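Local coordinates for protein ATP-dependent 6-phosphofructokinase subunit beta (Saccharomyces cerevisiae, PDB 3O8O) that catalyses the ATP-dependent phosphorylation of fructose 6-phosphate to fructose 1,6-bisphosphate, the first committed step of glycolysis, as the beta subunit of an alpha4beta4 heterooctamer, at residues V194-G198 and G287-R291; N200-L206 and R364-F368; L305-E309 and K332-K336; N146-T150 and S323-A327. Numbering follows the deposited sequence.

All four contacts lie in the N-terminal catalytic domain. Interaction 1 shapes the fructose 6-phosphate pocket, and interaction 2 lies behind it, their centres about 15 Å apart: Val-196 CG1 lies 4.0 Å from Leu-204 CB, and the Cys-201 side chain is about 8 Å from the bound fructose 6-phosphate. Interactions 3 and 4 form a second pair, centres about 9 Å apart. They share the end of the larger sheet, where probable hydrogen bonds join Val-334 O to Ala-327 N (2.7 Å) and Lys-336 N to Leu-325 O (2.8 Å). Between the pairs, interactions 2 and 3 come closest, about 9 Å between nearest atoms. In interaction 4 the Leu-325 side chain lies about 7 Å from that of Asp-108, a predicted magnesium ligand.

Interaction 1 of 4, residues V194-G198 and G287-R291. With F6P (6-O-phosphono-beta-D-fructofuranose), chain K.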
loop_
_atom_site.group_PDB
_atom_site.type_symbol
_atom_site.label_atom_id
_atom_site.label_comp_id
_atom_site.label_asym_id
_atom_site.label_seq_id
_atom_site.Cartn_x
_atom_site.Cartn_y
_atom_site.Cartn_z
ATOM N N VAL B 194 1.285 1.817 -53.710
ATOM C CA VAL B 194 2.481 1.905 -52.893
ATOM C C VAL B 194 3.566 0.951 -53.366
ATOM O O VAL B 194 3.409 -0.262 -53.291
ATOM C CB VAL B 194 2.157 1.607 -51.411
ATOM C CG1 VAL B 194 3.357 1.939 -50.544
ATOM C CG2 VAL B 194 0.942 2.410 -50.967
ATOM N N GLU B 195 4.661 1.513 -53.863
ATOM C CA GLU B 195 5.783 0.707 -54.323
ATOM C C GLU B 195 6.670 0.300 -53.139
ATOM O O GLU B 195 7.265 1.135 -52.464
ATOM C CB GLU B 195 6.618 1.479 -55.328
ATOM C CG GLU B 195 7.531 0.571 -56.117
ATOM C CD GLU B 195 8.740 1.307 -56.634
ATOM O OE1 GLU B 195 8.546 2.468 -57.096
ATOM O OE2 GLU B 195 9.860 0.728 -56.574
ATOM N N VAL B 196 6.770 -1.000 -52.928
ATOM C CA VAL B 196 7.528 -1.559 -51.821
ATOM C C VAL B 196 8.800 -2.318 -52.227
ATOM O O VAL B 196 8.879 -2.867 -53.313
ATOM C CB VAL B 196 6.588 -2.478 -51.015
ATOM C CG1 VAL B 196 7.269 -3.811 -50.711
ATOM C CG2 VAL B 196 6.126 -1.740 -49.762
ATOM N N MET B 197 9.787 -2.354 -51.338
ATOM C CA MET B 197 11.040 -3.042 -51.627
ATOM C C MET B 197 10.903 -4.548 -51.599
ATOM O O MET B 197 9.794 -5.077 -51.513
ATOM C CB MET B 197 12.131 -2.640 -50.633
ATOM C CG MET B 197 12.565 -1.200 -50.725
ATOM S SD MET B 197 14.145 -1.007 -49.948
ATOM C CE MET B 197 14.728 0.526 -50.649
ATOM N N GLY B 198 12.043 -5.229 -51.664
ATOM C CA GLY B 198 12.038 -6.677 -51.633
ATOM C C GLY B 198 12.839 -7.298 -52.759
ATOM O O GLY B 198 12.954 -8.524 -52.856
ATOM N N GLY B 287 10.809 3.529 -50.663
ATOM C CA GLY B 287 12.250 3.601 -50.740
ATOM C C GLY B 287 12.930 3.106 -49.482
ATOM O O GLY B 287 12.380 2.264 -48.764
ATOM N N HIS B 288 14.113 3.643 -49.199
ATOM C CA HIS B 288 14.895 3.220 -48.040
ATOM C C HIS B 288 14.373 3.391 -46.610
ATOM O O HIS B 288 14.989 2.866 -45.687
ATOM C CB HIS B 288 16.294 3.824 -48.138
ATOM C CG HIS B 288 17.030 3.417 -49.373
ATOM N ND1 HIS B 288 16.757 3.955 -50.610
ATOM C CD2 HIS B 288 17.993 2.484 -49.569
ATOM C CE1 HIS B 288 17.520 3.370 -51.515
ATOM N NE2 HIS B 288 18.278 2.473 -50.911
ATOM N N VAL B 289 13.270 4.104 -46.389
ATOM C CA VAL B 289 12.801 4.209 -45.009
ATOM C C VAL B 289 12.556 2.768 -44.580
ATOM O O VAL B 289 12.497 2.457 -43.400
ATOM C CB VAL B 289 11.464 5.012 -44.841
ATOM C CG1 VAL B 289 11.520 6.338 -45.587
ATOM C CG2 VAL B 289 10.294 4.177 -45.275
ATOM N N GLN B 290 12.416 1.884 -45.558
ATOM C CA GLN B 290 12.181 0.482 -45.270
ATOM C C GLN B 290 13.453 -0.161 -44.726
ATOM O O GLN B 290 13.409 -1.215 -44.088
ATOM C CB GLN B 290 11.724 -0.242 -46.538
ATOM C CG GLN B 290 10.457 0.334 -47.148
ATOM C CD GLN B 290 10.141 -0.257 -48.508
ATOM O OE1 GLN B 290 9.642 -1.384 -48.621
ATOM N NE2 GLN B 290 10.443 0.501 -49.556
ATOM N N ARG B 291 14.585 0.489 -44.972
ATOM C CA ARG B 291 15.879 -0.018 -44.533
ATOM C C ARG B 291 16.318 0.574 -43.200
ATOM O O ARG B 291 17.142 -0.010 -42.501
ATOM C CB ARG B 291 16.932 0.288 -45.602
ATOM C CG ARG B 291 16.779 -0.551 -46.848
ATOM C CD ARG B 291 17.444 -1.904 -46.667
ATOM N NE ARG B 291 18.891 -1.771 -46.745
ATOM C CZ ARG B 291 19.530 -1.429 -47.855
ATOM N NH1 ARG B 291 18.841 -1.203 -48.972
ATOM N NH2 ARG B 291 20.848 -1.280 -47.846
HETATM O O1 F6P K . 19.408 -5.591 -50.149
HETATM C C1 F6P K . 18.204 -5.660 -50.911
HETATM C C2 F6P K . 17.618 -4.256 -51.069
HETATM O O2 F6P K . 17.302 -3.674 -49.811
HETATM C C3 F6P K . 16.345 -4.259 -51.913
HETATM O O3 F6P K . 15.167 -4.443 -51.119
HETATM C C4 F6P K . 16.466 -2.883 -52.638
HETATM O O4 F6P K . 15.719 -2.839 -53.857
HETATM C C5 F6P K . 18.010 -2.771 -52.830
HETATM O O5 F6P K . 18.554 -3.407 -51.674
HETATM C C6 F6P K . 18.529 -1.354 -52.756
HETATM O O6 F6P K . 19.942 -1.460 -52.942
HETATM P P F6P K . 20.624 -0.012 -52.789
HETATM O O1P F6P K . 20.404 0.462 -51.400
HETATM O O2P F6P K . 22.209 -0.144 -53.035
HETATM O O3P F6P K . 19.961 1.056 -53.821
#
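At the carboxyl end of this phosphofructokinase domain's small parallel sheet, the end of strand 191-196 and a loop with a short 3-10 turn meet in the fructose 6-phosphate pocket, which is shared with subunit alpha. Met-197 (m, t, t) lays its CE methyl over the His-288 ring, 3.8 Å from the centroid and 5° off the normal, a CH-pi contact. NE2, at the ring edge, is directed at the phosphate. Gln-290 (m, t) suits its place because an amide both accepts and donates: OE1 accepts a hydrogen bond from Met-197 N (2.9 Å), while NE2 donates one to Gly-287 O (2.7 Å). Arg-291 curls through three m torsions; its NH1 makes a weak hydrogen bond to phosphate O1P (3.3 Å), and its NH2 forms a salt bridge with Asp-14. At Gly-198 a CB would jam against the preceding carbonyl; its N donates a hydrogen bond to O3 of the sugar (3.3 Å). O1P also accepts from His-288 NE2 at 3.0 Å, near the imidazole plane.

Interaction 2 of 4, residues N200-L206 and R364-F368; sequences NCGWLAL and RDTEF
A loop entering helix 203-212, with Gly-202 as N-cap and Leu-206 N hydrogen-bonded to Gly-202 O (2.9 Å), packs against a type I turn from Asp-365 to Phe-368, closed by a hydrogen bond from Phe-368 N to Asp-365 O (2.8 Å). This joins the helix start to the connection between helices 357-363 and 368-380. The closest CA pair is Trp-203 with Phe-368, 7.2 Å. Phe-368 has the most surface covered: Leu-206 (t, p) sets CD2 3.8 Å from the centroid, a CH-pi contact over the face, and Trp-203 CD1 lies 4.2 Å from Phe-368 CD1. Asp-365 OD2 lies 3.2 Å from Trp-203 CD1, and the indole meets Tyr-168 edge-to-face. Arg-364 bends through off-well chi2 and chi3, so that Cys-201 SG sits over its guanidinium, 3.6 Å from NH1. Cys-201 SG accepts from Trp-203 N at 3.4 Å. Without hydrogen bonds between the segments, the contact rests on packing round Phe-368 and the guanidinium against Cys-201 SG; a salt bridge to Glu-221 meets the arginine's charge.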
loop_
_atom_site.group_PDB
_atom_site.type_symbol
_atom_site.label_atom_id
_atom_site.label_comp_id
_atom_site.label_asym_id
_atom_site.label_seq_id
_atom_site.Cartn_x
_atom_site.Cartn_y
_atom_site.Cartn_z
ATOM N N ASN B 200 13.614 -9.177 -55.567
ATOM C CA ASN B 200 12.847 -10.124 -56.373
ATOM C C ASN B 200 11.906 -10.977 -55.557
ATOM O O ASN B 200 11.291 -11.905 -56.081
ATOM C CB ASN B 200 13.789 -11.032 -57.173
ATOM C CG ASN B 200 14.660 -10.252 -58.170
ATOM O OD1 ASN B 200 14.148 -9.511 -59.019
ATOM N ND2 ASN B 200 15.978 -10.421 -58.069
ATOM N N CYS B 201 11.804 -10.667 -54.270
ATOM C CA CYS B 201 10.922 -11.405 -53.381
ATOM C C CYS B 201 9.688 -10.578 -53.133
ATOM O O CYS B 201 9.723 -9.359 -53.233
ATOM C CB CYS B 201 11.611 -11.689 -52.065
ATOM S SG CYS B 201 10.646 -12.793 -51.044
ATOM N N GLY B 202 8.589 -11.236 -52.822
ATOM C CA GLY B 202 7.361 -10.503 -52.593
ATOM C C GLY B 202 6.833 -10.690 -51.187
ATOM O O GLY B 202 5.679 -10.356 -50.890
ATOM N N TRP B 203 7.687 -11.221 -50.315
ATOM C CA TRP B 203 7.322 -11.458 -48.921
ATOM C C TRP B 203 6.823 -10.187 -48.229
ATOM O O TRP B 203 5.827 -10.222 -47.506
ATOM C CB TRP B 203 8.516 -12.013 -48.144
ATOM C CG TRP B 203 8.137 -12.382 -46.761
ATOM C CD1 TRP B 203 7.507 -13.528 -46.355
ATOM C CD2 TRP B 203 8.295 -11.575 -45.601
ATOM N NE1 TRP B 203 7.263 -13.479 -45.006
ATOM C CE2 TRP B 203 7.739 -12.290 -44.517
ATOM C CE3 TRP B 203 8.849 -10.314 -45.369
ATOM C CZ2 TRP B 203 7.729 -11.784 -43.217
ATOM C CZ3 TRP B 203 8.834 -9.813 -44.082
ATOM C CH2 TRP B 203 8.278 -10.549 -43.018
ATOM N N LEU B 204 7.532 -9.079 -48.446
ATOM C CA LEU B 204 7.162 -7.791 -47.879
ATOM C C LEU B 204 5.839 -7.257 -48.416
ATOM O O LEU B 204 4.992 -6.796 -47.638
ATOM C CB LEU B 204 8.248 -6.757 -48.135
ATOM C CG LEU B 204 9.492 -6.865 -47.253
ATOM C CD1 LEU B 204 10.551 -5.886 -47.750
ATOM C CD2 LEU B 204 9.143 -6.578 -45.800
ATOM N N ALA B 205 5.651 -7.309 -49.733
ATOM C CA ALA B 205 4.406 -6.823 -50.335
ATOM C C ALA B 205 3.199 -7.653 -49.873
ATOM O O ALA B 205 2.152 -7.111 -49.542
ATOM C CB ALA B 205 4.514 -6.851 -51.857
ATOM N N LEU B 206 3.352 -8.970 -49.845
ATOM C CA LEU B 206 2.272 -9.850 -49.419
ATOM C C LEU B 206 1.841 -9.571 -47.965
ATOM O O LEU B 206 0.686 -9.165 -47.723
ATOM C CB LEU B 206 2.715 -11.306 -49.583
ATOM C CG LEU B 206 1.918 -12.461 -48.962
ATOM C CD1 LEU B 206 0.461 -12.491 -49.451
ATOM C CD2 LEU B 206 2.634 -13.753 -49.326
ATOM N N ARG B 364 10.246 -20.454 -50.808
ATOM C CA ARG B 364 10.156 -19.345 -49.861
ATOM C C ARG B 364 10.026 -19.890 -48.421
ATOM O O ARG B 364 10.331 -21.061 -48.156
ATOM C CB ARG B 364 8.959 -18.457 -50.197
ATOM C CG ARG B 364 8.929 -18.015 -51.632
ATOM C CD ARG B 364 9.353 -16.567 -51.859
ATOM N NE ARG B 364 10.753 -16.437 -52.273
ATOM C CZ ARG B 364 11.182 -15.615 -53.247
ATOM N NH1 ARG B 364 10.320 -14.856 -53.923
ATOM N NH2 ARG B 364 12.482 -15.525 -53.537
ATOM N N ASP B 365 9.577 -19.043 -47.497
ATOM C CA ASP B 365 9.446 -19.446 -46.099
ATOM C C ASP B 365 8.277 -20.382 -45.807
ATOM O O ASP B 365 7.227 -20.324 -46.450
ATOM C CB ASP B 365 9.350 -18.207 -45.214
ATOM C CG ASP B 365 8.213 -17.301 -45.621
ATOM O OD1 ASP B 365 7.173 -17.284 -44.909
ATOM O OD2 ASP B 365 8.368 -16.619 -46.663
ATOM N N THR B 366 8.491 -21.226 -44.800
ATOM C CA THR B 366 7.539 -22.232 -44.340
ATOM C C THR B 366 6.061 -21.851 -44.397
ATOM O O THR B 366 5.205 -22.732 -44.405
ATOM C CB THR B 366 7.901 -22.691 -42.888
ATOM O OG1 THR B 366 7.051 -23.777 -42.483
ATOM C CG2 THR B 366 7.755 -21.513 -41.903
ATOM N N GLU B 367 5.739 -20.562 -44.437
ATOM C CA GLU B 367 4.326 -20.189 -44.498
ATOM C C GLU B 367 3.959 -19.140 -45.545
ATOM O O GLU B 367 2.910 -18.508 -45.464
ATOM C CB GLU B 367 3.829 -19.757 -43.109
ATOM C CG GLU B 367 4.676 -18.733 -42.366
ATOM C CD GLU B 367 3.986 -18.275 -41.087
ATOM O OE1 GLU B 367 3.741 -19.133 -40.203
ATOM O OE2 GLU B 367 3.672 -17.064 -40.976
ATOM N N PHE B 368 4.817 -18.984 -46.544
ATOM C CA PHE B 368 4.581 -18.009 -47.604
ATOM C C PHE B 368 3.261 -18.229 -48.340
ATOM O O PHE B 368 2.466 -17.295 -48.526
ATOM C CB PHE B 368 5.719 -18.049 -48.628
ATOM C CG PHE B 368 5.616 -16.982 -49.673
ATOM C CD1 PHE B 368 6.517 -15.920 -49.684
ATOM C CD2 PHE B 368 4.597 -17.014 -50.624
ATOM C CE1 PHE B 368 6.403 -14.894 -50.636
ATOM C CE2 PHE B 368 4.470 -16.011 -51.568
ATOM C CZ PHE B 368 5.374 -14.942 -51.580
#

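Interaction 3 of 4, residues L305-E309 and K332-K336; sequences LQGLE and KIVRK
One turn of helix 297-316, residues 305-309, crosses edge strand 333-337 at -47°, with the segment axes 9.0 Å apart at closest approach; Gln-306 and Ile-333 have the nearest CA atoms, 6.7 Å. Glu-309 N donates a hydrogen bond to Leu-305 O (3.0 Å), and the i, i+4 spacing brings both side chains round toward the strand. Ile-333 (m, m) presents its branched aliphatic body: CG1 is 4.0 Å from Leu-305 CB, CG2 is 4.0 Å from Glu-309 CB, and CD1 lies 3.3 Å from the aliphatic CG of Gln-306 (m, t). Further along, Arg-335, extended as m, t, t, is long enough to reach back to the helix. Glu-309 (t, p) answers with OE1, which accepts from both NE (2.8 Å) and NH2 (3.1 Å) of Arg-335, completing a salt bridge in the guanidinium plane. Both have further partners: Arg-335 NH1 forms a salt bridge with Glu-316 of the same helix, and Glu-309 OE2 accepts a weak hydrogen bond from Asn-312 ND2. This is the helix-on-sheet layer of an alpha/beta fold: strand 324-328 runs antiparallel to strand 333-337, hydrogen-bonded through Val-334 with Ala-327 and Lys-336 with Leu-325, and Leu-305 meets Ile-755 of helix 750-760.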
loop_
_atom_site.group_PDB
_atom_site.type_symbol
_atom_site.label_atom_id
_atom_site.label_comp_id
_atom_site.label_asym_id
_atom_site.label_seq_id
_atom_site.Cartn_x
_atom_site.Cartn_y
_atom_site.Cartn_z
ATOM N N LEU B 305 19.968 -14.098 -30.771
ATOM C CA LEU B 305 20.169 -15.539 -30.617
ATOM C C LEU B 305 21.030 -16.135 -31.726
ATOM O O LEU B 305 21.878 -16.980 -31.477
ATOM C CB LEU B 305 18.841 -16.279 -30.593
ATOM C CG LEU B 305 17.884 -15.963 -29.454
ATOM C CD1 LEU B 305 16.665 -16.853 -29.633
ATOM C CD2 LEU B 305 18.526 -16.211 -28.110
ATOM N N GLN B 306 20.806 -15.705 -32.954
ATOM C CA GLN B 306 21.582 -16.216 -34.056
ATOM C C GLN B 306 23.045 -15.877 -33.870
ATOM O O GLN B 306 23.919 -16.727 -34.043
ATOM C CB GLN B 306 21.055 -15.651 -35.368
ATOM C CG GLN B 306 19.738 -16.292 -35.759
ATOM C CD GLN B 306 19.339 -15.967 -37.163
ATOM O OE1 GLN B 306 18.407 -16.548 -37.700
ATOM N NE2 GLN B 306 20.041 -15.030 -37.776
ATOM N N GLY B 307 23.317 -14.631 -33.515
ATOM C CA GLY B 307 24.688 -14.237 -33.281
ATOM C C GLY B 307 25.326 -15.179 -32.273
ATOM O O GLY B 307 26.425 -15.669 -32.496
ATOM N N LEU B 308 24.640 -15.455 -31.169
ATOM C CA LEU B 308 25.199 -16.339 -30.165
ATOM C C LEU B 308 25.563 -17.654 -30.806
ATOM O O LEU B 308 26.679 -18.143 -30.635
ATOM C CB LEU B 308 24.200 -16.578 -29.034
ATOM C CG LEU B 308 24.526 -17.746 -28.096
ATOM C CD1 LEU B 308 26.014 -17.690 -27.650
ATOM C CD2 LEU B 308 23.557 -17.700 -26.910
ATOM N N GLU B 309 24.614 -18.220 -31.547
ATOM C CA GLU B 309 24.821 -19.495 -32.215
ATOM C C GLU B 309 25.948 -19.392 -33.238
ATOM O O GLU B 309 26.778 -20.296 -33.346
ATOM C CB GLU B 309 23.534 -19.955 -32.902
ATOM C CG GLU B 309 23.633 -21.343 -33.517
ATOM C CD GLU B 309 23.903 -22.418 -32.477
ATOM O OE1 GLU B 309 24.183 -23.576 -32.862
ATOM O OE2 GLU B 309 23.832 -22.105 -31.273
ATOM N N LYS B 332 12.815 -21.866 -34.520
ATOM C CA LYS B 332 13.835 -22.694 -33.884
ATOM C C LYS B 332 15.153 -22.293 -34.562
ATOM O O LYS B 332 15.282 -22.349 -35.795
ATOM C CB LYS B 332 13.530 -24.177 -34.099
ATOM N N ILE B 333 16.115 -21.844 -33.759
ATOM C CA ILE B 333 17.400 -21.416 -34.294
ATOM C C ILE B 333 18.207 -22.623 -34.767
ATOM O O ILE B 333 18.531 -23.501 -33.984
ATOM C CB ILE B 333 18.196 -20.598 -33.231
ATOM C CG1 ILE B 333 17.561 -19.214 -33.059
ATOM C CG2 ILE B 333 19.642 -20.411 -33.666
ATOM C CD1 ILE B 333 17.554 -18.362 -34.316
ATOM N N VAL B 334 18.537 -22.663 -36.052
ATOM C CA VAL B 334 19.277 -23.802 -36.582
ATOM C C VAL B 334 20.394 -23.481 -37.573
ATOM O O VAL B 334 20.419 -22.404 -38.192
ATOM C CB VAL B 334 18.322 -24.778 -37.271
ATOM C CG1 VAL B 334 17.310 -25.292 -36.265
ATOM C CG2 VAL B 334 17.614 -24.068 -38.422
ATOM N N ARG B 335 21.306 -24.445 -37.725
ATOM C CA ARG B 335 22.436 -24.315 -38.638
ATOM C C ARG B 335 22.081 -24.944 -39.975
ATOM O O ARG B 335 21.437 -25.986 -40.027
ATOM C CB ARG B 335 23.673 -25.000 -38.054
ATOM C CG ARG B 335 24.117 -24.429 -36.717
ATOM C CD ARG B 335 25.458 -24.993 -36.286
ATOM N NE ARG B 335 25.752 -24.715 -34.881
ATOM C CZ ARG B 335 26.805 -25.199 -34.224
ATOM N NH1 ARG B 335 27.678 -25.994 -34.840
ATOM N NH2 ARG B 335 26.994 -24.881 -32.950
ATOM N N LYS B 336 22.488 -24.289 -41.053
ATOM C CA LYS B 336 22.234 -24.770 -42.407
ATOM C C LYS B 336 23.524 -24.665 -43.221
ATOM O O LYS B 336 24.378 -23.826 -42.933
#

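Interaction 4 of 4, residues N146-T150 and S323-A327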
loop_
_atom_site.group_PDB
_atom_site.type_symbol
_atom_site.label_atom_id
_atom_site.label_comp_id
_atom_site.label_asym_id
_atom_site.label_seq_id
_atom_site.Cartn_x
_atom_site.Cartn_y
_atom_site.Cartn_z
ATOM N N ASN B 146 38.006 -20.387 -40.383
ATOM C CA ASN B 146 36.701 -20.886 -39.986
ATOM C C ASN B 146 35.719 -19.717 -40.116
ATOM O O ASN B 146 35.973 -18.611 -39.622
ATOM C CB ASN B 146 36.704 -21.381 -38.535
ATOM C CG ASN B 146 37.766 -22.435 -38.269
ATOM O OD1 ASN B 146 38.966 -22.136 -38.235
ATOM N ND2 ASN B 146 37.328 -23.679 -38.072
ATOM N N ILE B 147 34.603 -19.954 -40.793
ATOM C CA ILE B 147 33.619 -18.896 -40.945
ATOM C C ILE B 147 32.224 -19.402 -40.653
ATOM O O ILE B 147 31.997 -20.612 -40.530
ATOM C CB ILE B 147 33.608 -18.322 -42.363
ATOM C CG1 ILE B 147 32.889 -19.296 -43.308
ATOM C CG2 ILE B 147 35.036 -18.008 -42.781
ATOM C CD1 ILE B 147 32.712 -18.751 -44.736
ATOM N N CYS B 148 31.306 -18.450 -40.506
ATOM C CA CYS B 148 29.904 -18.748 -40.278
ATOM C C CYS B 148 29.104 -17.593 -40.807
ATOM O O CYS B 148 29.510 -16.430 -40.721
ATOM C CB CYS B 148 29.564 -18.951 -38.815
ATOM S SG CYS B 148 27.867 -19.556 -38.655
ATOM N N GLY B 149 27.951 -17.918 -41.356
ATOM C CA GLY B 149 27.144 -16.884 -41.941
ATOM C C GLY B 149 25.930 -16.574 -41.115
ATOM O O GLY B 149 25.382 -17.439 -40.403
ATOM N N THR B 150 25.525 -15.314 -41.215
ATOM C CA THR B 150 24.366 -14.787 -40.515
ATOM C C THR B 150 23.719 -13.935 -41.603
ATOM O O THR B 150 24.305 -12.944 -42.063
ATOM C CB THR B 150 24.814 -13.938 -39.268
ATOM O OG1 THR B 150 24.570 -14.675 -38.057
ATOM C CG2 THR B 150 24.084 -12.636 -39.209
ATOM N N SER B 323 30.981 -24.955 -44.674
ATOM C CA SER B 323 30.701 -23.647 -44.099
ATOM C C SER B 323 29.238 -23.541 -43.669
ATOM O O SER B 323 28.317 -23.725 -44.482
ATOM C CB SER B 323 31.050 -22.548 -45.098
ATOM O OG SER B 323 32.439 -22.568 -45.379
ATOM N N PRO B 324 29.013 -23.249 -42.369
ATOM C CA PRO B 324 27.693 -23.109 -41.751
ATOM C C PRO B 324 27.069 -21.728 -41.952
ATOM O O PRO B 324 27.705 -20.800 -42.450
ATOM C CB PRO B 324 27.988 -23.402 -40.289
ATOM C CG PRO B 324 29.281 -22.659 -40.106
ATOM C CD PRO B 324 30.068 -23.074 -41.348
ATOM N N LEU B 325 25.815 -21.616 -41.534
ATOM C CA LEU B 325 25.036 -20.397 -41.652
ATOM C C LEU B 325 23.864 -20.572 -40.691
ATOM O O LEU B 325 23.231 -21.635 -40.666
ATOM C CB LEU B 325 24.580 -20.261 -43.105
ATOM C CG LEU B 325 23.295 -19.550 -43.493
ATOM C CD1 LEU B 325 23.342 -19.212 -44.999
ATOM C CD2 LEU B 325 22.096 -20.443 -43.146
ATOM N N ILE B 326 23.581 -19.563 -39.872
ATOM C CA ILE B 326 22.470 -19.706 -38.933
ATOM C C ILE B 326 21.140 -19.196 -39.460
ATOM O O ILE B 326 21.057 -18.104 -40.029
ATOM C CB ILE B 326 22.735 -19.016 -37.592
ATOM C CG1 ILE B 326 23.748 -19.808 -36.763
ATOM C CG2 ILE B 326 21.455 -18.979 -36.799
ATOM C CD1 ILE B 326 25.143 -19.811 -37.321
ATOM N N ALA B 327 20.094 -19.994 -39.252
ATOM C CA ALA B 327 18.759 -19.629 -39.711
ATOM C C ALA B 327 17.664 -20.008 -38.716
ATOM O O ALA B 327 17.931 -20.447 -37.598
ATOM C CB ALA B 327 18.484 -20.287 -41.055
#
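Cys-148 lays its sulfur against Ile-326, SG to CD1 3.0 Å, shorter than an ideal contact, and touches the ring of Pro-324, SG to CG 3.7 Å. A small, weakly polar thiol suits the narrow space, since Ala-313 and Val-314 of helix 297-316 cover it, while Gln-306 and Glu-309 of that helix reach Ile-326. The backbones run parallel, at 26° between their short axes. Gly-149 straddles Leu-325 in the usual parallel pattern: its N donates to Pro-324 O (3.1 Å) and its O accepts from Ile-326 N (2.8 Å), with Leu-325 CA making a CA-H...O contact to that same O at 3.2 Å. This is the parallel middle of the phosphofructokinase domain's mixed alpha/beta sheet, in which strand 146-151 lies between strands 101-106 and 324-328. The Gly-149 and Leu-325 CA atoms are 4.1 Å apart, yet a glycine CB would have room. Leu-325 points to the face away from Cys-148, its side chain about 7 Å from that of Asp-108, a predicted magnesium ligand. Pro-324 has no N-H to offer, and its CD sits 3.2 Å from Ile-147 O. Ile-147 (p, t) brings CD1 to 3.9 Å from Ser-323 OG, which is hydrogen-bonded to Asp-115 and Arg-118.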